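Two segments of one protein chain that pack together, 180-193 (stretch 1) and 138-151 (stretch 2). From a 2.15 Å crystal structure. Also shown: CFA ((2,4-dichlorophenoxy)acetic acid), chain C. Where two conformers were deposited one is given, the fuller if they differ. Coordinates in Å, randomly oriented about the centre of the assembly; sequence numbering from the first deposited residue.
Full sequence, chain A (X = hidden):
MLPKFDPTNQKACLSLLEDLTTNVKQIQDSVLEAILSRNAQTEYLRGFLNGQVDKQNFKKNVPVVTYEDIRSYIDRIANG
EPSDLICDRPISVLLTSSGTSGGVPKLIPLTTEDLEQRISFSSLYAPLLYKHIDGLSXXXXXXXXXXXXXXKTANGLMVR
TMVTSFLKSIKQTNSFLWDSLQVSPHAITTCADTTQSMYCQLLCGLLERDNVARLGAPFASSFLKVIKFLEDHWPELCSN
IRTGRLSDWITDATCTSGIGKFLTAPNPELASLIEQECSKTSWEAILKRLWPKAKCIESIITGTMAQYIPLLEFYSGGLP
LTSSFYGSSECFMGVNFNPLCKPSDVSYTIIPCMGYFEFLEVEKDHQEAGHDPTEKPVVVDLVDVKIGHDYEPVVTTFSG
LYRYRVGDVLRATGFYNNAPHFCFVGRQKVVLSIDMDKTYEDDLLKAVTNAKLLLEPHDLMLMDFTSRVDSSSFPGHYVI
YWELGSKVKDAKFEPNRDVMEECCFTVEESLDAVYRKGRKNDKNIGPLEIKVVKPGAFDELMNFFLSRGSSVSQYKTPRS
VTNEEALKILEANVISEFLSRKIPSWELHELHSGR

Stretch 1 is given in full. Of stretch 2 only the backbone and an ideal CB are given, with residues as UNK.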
# COMPACT_ATOMS: atom_id res chain seq x y z
N SER A 180 -11.55 -16.95 -12.18
CA SER A 180 -12.02 -15.61 -11.78
C SER A 180 -10.90 -14.59 -11.50
O SER A 180 -11.12 -13.37 -11.59
CB SER A 180 -12.93 -15.71 -10.55
OG SER A 180 -13.23 -14.42 -10.02
N LEU A 181 -9.70 -15.06 -11.15
CA LEU A 181 -8.54 -14.21 -11.02
C LEU A 181 -7.52 -14.56 -12.09
O LEU A 181 -7.27 -15.73 -12.36
CB LEU A 181 -7.88 -14.35 -9.64
CG LEU A 181 -8.67 -13.99 -8.38
CD1 LEU A 181 -7.80 -14.23 -7.15
CD2 LEU A 181 -9.17 -12.55 -8.43
N GLN A 182 -6.93 -13.53 -12.69
CA GLN A 182 -5.76 -13.69 -13.55
C GLN A 182 -4.56 -13.25 -12.73
O GLN A 182 -4.29 -12.05 -12.58
CB GLN A 182 -5.87 -12.90 -14.84
CG GLN A 182 -4.80 -13.28 -15.84
CD GLN A 182 -4.89 -14.73 -16.21
OE1 GLN A 182 -5.67 -15.11 -17.09
NE2 GLN A 182 -4.09 -15.57 -15.55
N VAL A 183 -3.84 -14.22 -12.18
CA VAL A 183 -2.73 -13.92 -11.30
C VAL A 183 -1.50 -14.64 -11.84
O VAL A 183 -1.60 -15.75 -12.37
CB VAL A 183 -3.04 -14.31 -9.84
CG1 VAL A 183 -3.14 -15.82 -9.66
CG2 VAL A 183 -2.05 -13.68 -8.90
N SER A 184 -0.35 -13.99 -11.72
CA SER A 184 0.88 -14.54 -12.25
C SER A 184 1.18 -15.90 -11.61
O SER A 184 0.81 -16.15 -10.47
CB SER A 184 2.04 -13.57 -12.01
OG SER A 184 2.68 -13.83 -10.78
N PRO A 185 1.86 -16.79 -12.35
CA PRO A 185 2.32 -18.03 -11.72
C PRO A 185 3.21 -17.78 -10.51
O PRO A 185 3.35 -18.67 -9.65
CB PRO A 185 3.09 -18.73 -12.85
CG PRO A 185 3.50 -17.61 -13.78
CD PRO A 185 2.37 -16.63 -13.72
N HIS A 186 3.79 -16.58 -10.39
CA HIS A 186 4.73 -16.25 -9.34
C HIS A 186 4.13 -15.38 -8.25
O HIS A 186 4.88 -14.76 -7.49
CB HIS A 186 5.96 -15.57 -9.94
CG HIS A 186 6.66 -16.40 -10.96
ND1 HIS A 186 7.25 -17.61 -10.65
CD2 HIS A 186 6.86 -16.21 -12.28
CE1 HIS A 186 7.78 -18.12 -11.74
NE2 HIS A 186 7.56 -17.30 -12.74
N ALA A 187 2.80 -15.32 -8.15
CA ALA A 187 2.19 -14.72 -6.97
C ALA A 187 2.33 -15.62 -5.75
O ALA A 187 2.38 -15.13 -4.62
CB ALA A 187 0.72 -14.41 -7.23
N ILE A 188 2.39 -16.93 -5.96
CA ILE A 188 2.57 -17.90 -4.88
C ILE A 188 3.94 -18.58 -4.96
O ILE A 188 4.70 -18.59 -3.99
CB ILE A 188 1.43 -18.94 -4.88
CG1 ILE A 188 0.07 -18.24 -4.75
CG2 ILE A 188 1.63 -19.96 -3.74
CD1 ILE A 188 -1.11 -19.11 -5.17
N THR A 189 4.29 -19.13 -6.13
CA THR A 189 5.58 -19.78 -6.30
C THR A 189 6.66 -18.74 -6.58
O THR A 189 6.55 -17.94 -7.51
CB THR A 189 5.54 -20.81 -7.45
OG1 THR A 189 4.50 -21.76 -7.20
CG2 THR A 189 6.88 -21.54 -7.56
N THR A 190 7.71 -18.77 -5.76
CA THR A 190 8.79 -17.81 -5.83
C THR A 190 9.53 -17.86 -7.18
O THR A 190 9.62 -18.91 -7.83
CB THR A 190 9.74 -18.08 -4.65
OG1 THR A 190 9.16 -17.56 -3.45
CG2 THR A 190 11.13 -17.51 -4.87
N CYS A 191 10.00 -16.69 -7.62
CA CYS A 191 10.90 -16.58 -8.78
C CYS A 191 11.86 -15.45 -8.50
O CYS A 191 11.44 -14.29 -8.41
CB CYS A 191 10.13 -16.33 -10.08
SG CYS A 191 11.19 -16.02 -11.56
N ALA A 192 13.15 -15.76 -8.38
CA ALA A 192 14.14 -14.73 -8.06
C ALA A 192 14.32 -13.74 -9.21
O ALA A 192 14.63 -12.56 -8.97
CB ALA A 192 15.48 -15.37 -7.70
N ASP A 193 14.13 -14.18 -10.45
CA ASP A 193 14.30 -13.32 -11.61
C ASP A 193 13.02 -12.51 -11.83
O ASP A 193 12.05 -13.01 -12.41
CB ASP A 193 14.66 -14.14 -12.83
CG ASP A 193 15.28 -13.31 -13.92
OD1 ASP A 193 15.03 -12.09 -13.94
OD2 ASP A 193 16.00 -13.88 -14.78
N UNK A 138 -18.32 -9.68 -14.85
CA UNK A 138 -18.29 -10.27 -16.18
C UNK A 138 -16.91 -10.74 -16.63
O UNK A 138 -16.79 -11.28 -17.73
CB UNK A 138 -18.83 -9.26 -17.19
N UNK A 139 -15.87 -10.55 -15.83
CA UNK A 139 -14.53 -10.87 -16.28
C UNK A 139 -13.57 -11.09 -15.14
O UNK A 139 -13.95 -11.09 -13.97
CB UNK A 139 -14.00 -9.76 -17.19
N UNK A 140 -12.29 -11.26 -15.50
CA UNK A 140 -11.28 -11.59 -14.49
C UNK A 140 -10.55 -10.34 -13.99
O UNK A 140 -10.51 -9.29 -14.65
CB UNK A 140 -10.27 -12.59 -15.06
N UNK A 141 -9.96 -10.48 -12.81
CA UNK A 141 -9.10 -9.46 -12.21
C UNK A 141 -7.66 -9.82 -12.52
O UNK A 141 -7.15 -10.84 -12.05
CB UNK A 141 -9.33 -9.35 -10.70
N UNK A 142 -7.00 -8.99 -13.31
CA UNK A 142 -5.58 -9.16 -13.60
C UNK A 142 -4.80 -8.45 -12.50
O UNK A 142 -4.89 -7.23 -12.35
CB UNK A 142 -5.22 -8.61 -14.98
N UNK A 143 -4.05 -9.22 -11.71
CA UNK A 143 -3.41 -8.73 -10.50
C UNK A 143 -1.91 -8.77 -10.74
O UNK A 143 -1.34 -9.84 -10.97
CB UNK A 143 -3.81 -9.55 -9.27
N UNK A 144 -1.28 -7.61 -10.69
CA UNK A 144 0.16 -7.50 -10.89
C UNK A 144 0.81 -7.66 -9.53
O UNK A 144 0.81 -6.75 -8.70
CB UNK A 144 0.55 -6.17 -11.54
N UNK A 145 1.37 -8.83 -9.29
CA UNK A 145 1.95 -9.15 -8.00
C UNK A 145 2.84 -10.34 -8.22
O UNK A 145 2.41 -11.32 -8.82
CB UNK A 145 0.89 -9.43 -6.94
N UNK A 146 4.07 -10.27 -7.72
CA UNK A 146 4.84 -11.51 -7.68
C UNK A 146 5.83 -11.44 -6.53
O UNK A 146 6.18 -10.36 -6.04
CB UNK A 146 5.56 -11.76 -9.01
N UNK A 147 6.25 -12.62 -6.07
CA UNK A 147 7.15 -12.75 -4.93
C UNK A 147 8.46 -13.36 -5.40
O UNK A 147 8.47 -14.28 -6.23
CB UNK A 147 6.52 -13.60 -3.82
N UNK A 148 9.57 -12.85 -4.87
CA UNK A 148 10.90 -13.24 -5.31
C UNK A 148 11.63 -14.14 -4.33
O UNK A 148 12.66 -14.72 -4.71
CB UNK A 148 11.74 -11.99 -5.57
N UNK A 149 11.14 -14.27 -3.10
CA UNK A 149 11.69 -15.20 -2.13
C UNK A 149 10.74 -15.30 -0.95
O UNK A 149 9.86 -14.45 -0.74
CB UNK A 149 13.08 -14.76 -1.67
N UNK A 150 10.93 -16.37 -0.18
CA UNK A 150 10.22 -16.64 1.06
C UNK A 150 11.21 -17.35 1.99
O UNK A 150 12.33 -17.67 1.59
CB UNK A 150 8.96 -17.48 0.82
N UNK A 151 10.79 -17.58 3.23
CA UNK A 151 11.68 -18.23 4.18
C UNK A 151 10.84 -19.03 5.17
O UNK A 151 9.61 -19.08 5.07
CB UNK A 151 12.56 -17.21 4.90
C1 CFA C . -7.87 -6.80 -6.87
C2 CFA C . -8.08 -6.61 -5.37
C1' CFA C . -5.81 -6.10 -4.79
C2' CFA C . -4.84 -5.23 -4.33
C3' CFA C . -3.53 -5.63 -4.27
C4' CFA C . -3.19 -6.89 -4.69
C5' CFA C . -4.14 -7.78 -5.15
CL3 CFA C . -5.22 -3.57 -3.78
C6' CFA C . -5.45 -7.38 -5.20
O1 CFA C . -8.28 -7.85 -7.43
O2 CFA C . -7.29 -5.91 -7.53
O1' CFA C . -7.15 -5.69 -4.85
CL4 CFA C . -1.50 -7.37 -4.61

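Position 138 lies out of reach of stretch 1. Nothing visible restricts it, and many residues would suit. It is Glu-138.

Position 139 has phi/psi of -158/-174, and its CB direction leads away from stretch 1. Stretch 1 sets no size limit, and many residues would suit, glycine among them. It is Gly-139.

Position 140 points toward stretch 1. Its ideal CB is 3.7 Å from Ser-180 O. A long side chain could run beside the strand toward the amide of Gln-182, so lysine, arginine, glutamine or glutamate would suit. The residue is Lys-140. Its NZ comes within 3.9 Å of Gln-182 OE1, too far to count as a hydrogen bond.

Position 141 pairs with Leu-181 in a parallel bridge. Its backbone N gives a weak bond to Ser-180 O (3.3 Å), and its O accepts from Gln-182 N at 2.8 Å. The ideal CB is 3.9 Å from Leu-181 CD2, and the CB bond points to the sheet face that carries Leu-181. A small residue such as alanine, serine, cysteine or threonine would suit. It is Ser-141. Its OG is 2.6 Å from the O of water 1, and its CB is 3.8 Å from CFA O1.

Position 142 bridges Gln-182 and shares its face of the sheet. The aliphatic part of Gln-182 offers a surface for leucine, isoleucine, valine or methionine. It is Leu-142, with CD1 3.6 Å from Gln-182 CG.

Position 143 returns to the Leu-181 face. Its N donates to Gln-182 O at 3.0 Å. The ideal CB is 4.5 Å from Val-183 CG2, so valine, isoleucine or leucine would suit. Ile-143 reaches Leu-181 CD2 with its CD1 at 4.0 Å. The same CD1 is 3.4 Å from CFA O1.

Position 144 points away from stretch 1, which sets no preference. It is Phe-144.

Position 145 points sideways, with its ideal CB 5.0 Å from Ala-187 CB. There is room for a large side chain, aromatic or long aliphatic, near this alanine and the ligand. Tyr-145 places CD2 4.2 Å from Ala-187 CB and CD1 3.5 Å from CFA CL4. Its backbone O accepts from Ser-184 OG at 3.2 Å.

Position 146 has its ideal CB 3.4 Å from His-186 O. A small residue would fit, or a larger one whose end leads away. Phe-146 leads away, with chi1 p.

Position 147 donates its N to His-186 O (2.9 Å) and accepts from Cys-191 N at its O (3.2 Å). Its CB points sideways beside the turn, so a compact branched residue such as valine, isoleucine or threonine would suit. Val-147 sets CG1 3.6 Å from Ala-187 O.

Position 148 has its ideal CB 3.7 Å from Cys-191 O, but points away overall. Small or polar residues would suit. It is Thr-148. Its CA makes a CA-H...O contact with Cys-191 O at 3.3 Å, and its O is 3.2 Å from Thr-190 CG2.

Position 149 points away and is little restricted. It is Arg-149.

Position 150 points toward stretch 1, its ideal CB 4.3 Å from Thr-190 OG1. A polar residue would suit. Glu-150 brings CG to 3.5 Å from that OG1.

Position 151 is out of reach. It is Ser-151.

Stretch 2, residues 138-151: EGKSLIFYFVTRES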
# COMPACT_ATOMS: atom_id res chain seq x y z
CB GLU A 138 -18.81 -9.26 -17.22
CG GLU A 138 -20.31 -8.96 -17.21
CD GLU A 138 -21.14 -10.00 -16.49
OE1 GLU A 138 -21.63 -9.69 -15.38
OE2 GLU A 138 -21.31 -11.11 -17.03
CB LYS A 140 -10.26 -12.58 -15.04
CG LYS A 140 -10.73 -14.02 -15.07
CD LYS A 140 -10.12 -14.73 -16.26
CE LYS A 140 -10.19 -16.23 -16.11
NZ LYS A 140 -9.10 -16.85 -16.91
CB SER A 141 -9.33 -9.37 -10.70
OG SER A 141 -10.61 -8.86 -10.40
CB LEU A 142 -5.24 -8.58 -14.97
CG LEU A 142 -3.78 -8.60 -15.43
CD1 LEU A 142 -3.25 -10.04 -15.52
CD2 LEU A 142 -3.68 -7.89 -16.77
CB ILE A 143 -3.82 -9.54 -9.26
CG1 ILE A 143 -5.26 -9.21 -8.87
CG2 ILE A 143 -2.91 -9.23 -8.09
CD1 ILE A 143 -5.89 -10.23 -7.96
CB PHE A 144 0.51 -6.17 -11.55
CG PHE A 144 -0.08 -6.02 -12.92
CD1 PHE A 144 0.32 -6.84 -13.95
CD2 PHE A 144 -1.07 -5.08 -13.16
CE1 PHE A 144 -0.22 -6.72 -15.22
CE2 PHE A 144 -1.62 -4.95 -14.42
CZ PHE A 144 -1.18 -5.77 -15.45
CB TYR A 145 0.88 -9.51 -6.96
CG TYR A 145 1.48 -9.72 -5.59
CD1 TYR A 145 1.74 -8.64 -4.76
CD2 TYR A 145 1.83 -11.00 -5.14
CE1 TYR A 145 2.29 -8.81 -3.52
CE2 TYR A 145 2.40 -11.18 -3.88
CZ TYR A 145 2.64 -10.07 -3.08
OH TYR A 145 3.20 -10.18 -1.82
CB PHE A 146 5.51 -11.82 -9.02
CG PHE A 146 6.22 -10.66 -9.65
CD1 PHE A 146 7.48 -10.27 -9.21
CD2 PHE A 146 5.66 -9.99 -10.73
CE1 PHE A 146 8.15 -9.22 -9.81
CE2 PHE A 146 6.33 -8.93 -11.34
CZ PHE A 146 7.58 -8.55 -10.87
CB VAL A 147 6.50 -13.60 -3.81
CG1 VAL A 147 5.95 -14.89 -4.37
CG2 VAL A 147 7.51 -13.91 -2.74
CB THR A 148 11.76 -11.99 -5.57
OG1 THR A 148 12.03 -11.32 -4.34
CG2 THR A 148 11.03 -11.05 -6.51
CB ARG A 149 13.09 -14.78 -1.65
CG ARG A 149 13.08 -13.52 -0.84
CD ARG A 149 14.44 -13.15 -0.24
NE ARG A 149 14.21 -12.20 0.85
CZ ARG A 149 15.12 -11.41 1.39
NH1 ARG A 149 16.38 -11.43 0.96
NH2 ARG A 149 14.76 -10.58 2.37
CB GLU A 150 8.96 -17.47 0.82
CG GLU A 150 9.20 -18.67 -0.09
CD GLU A 150 8.05 -19.67 -0.09
OE1 GLU A 150 6.90 -19.27 0.21
OE2 GLU A 150 8.30 -20.86 -0.39
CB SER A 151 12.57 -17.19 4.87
OG SER A 151 11.80 -16.12 5.42
O HOH W 1 -12.66 -10.41 -10.92
O HOH W 2 8.96 -12.84 -8.71
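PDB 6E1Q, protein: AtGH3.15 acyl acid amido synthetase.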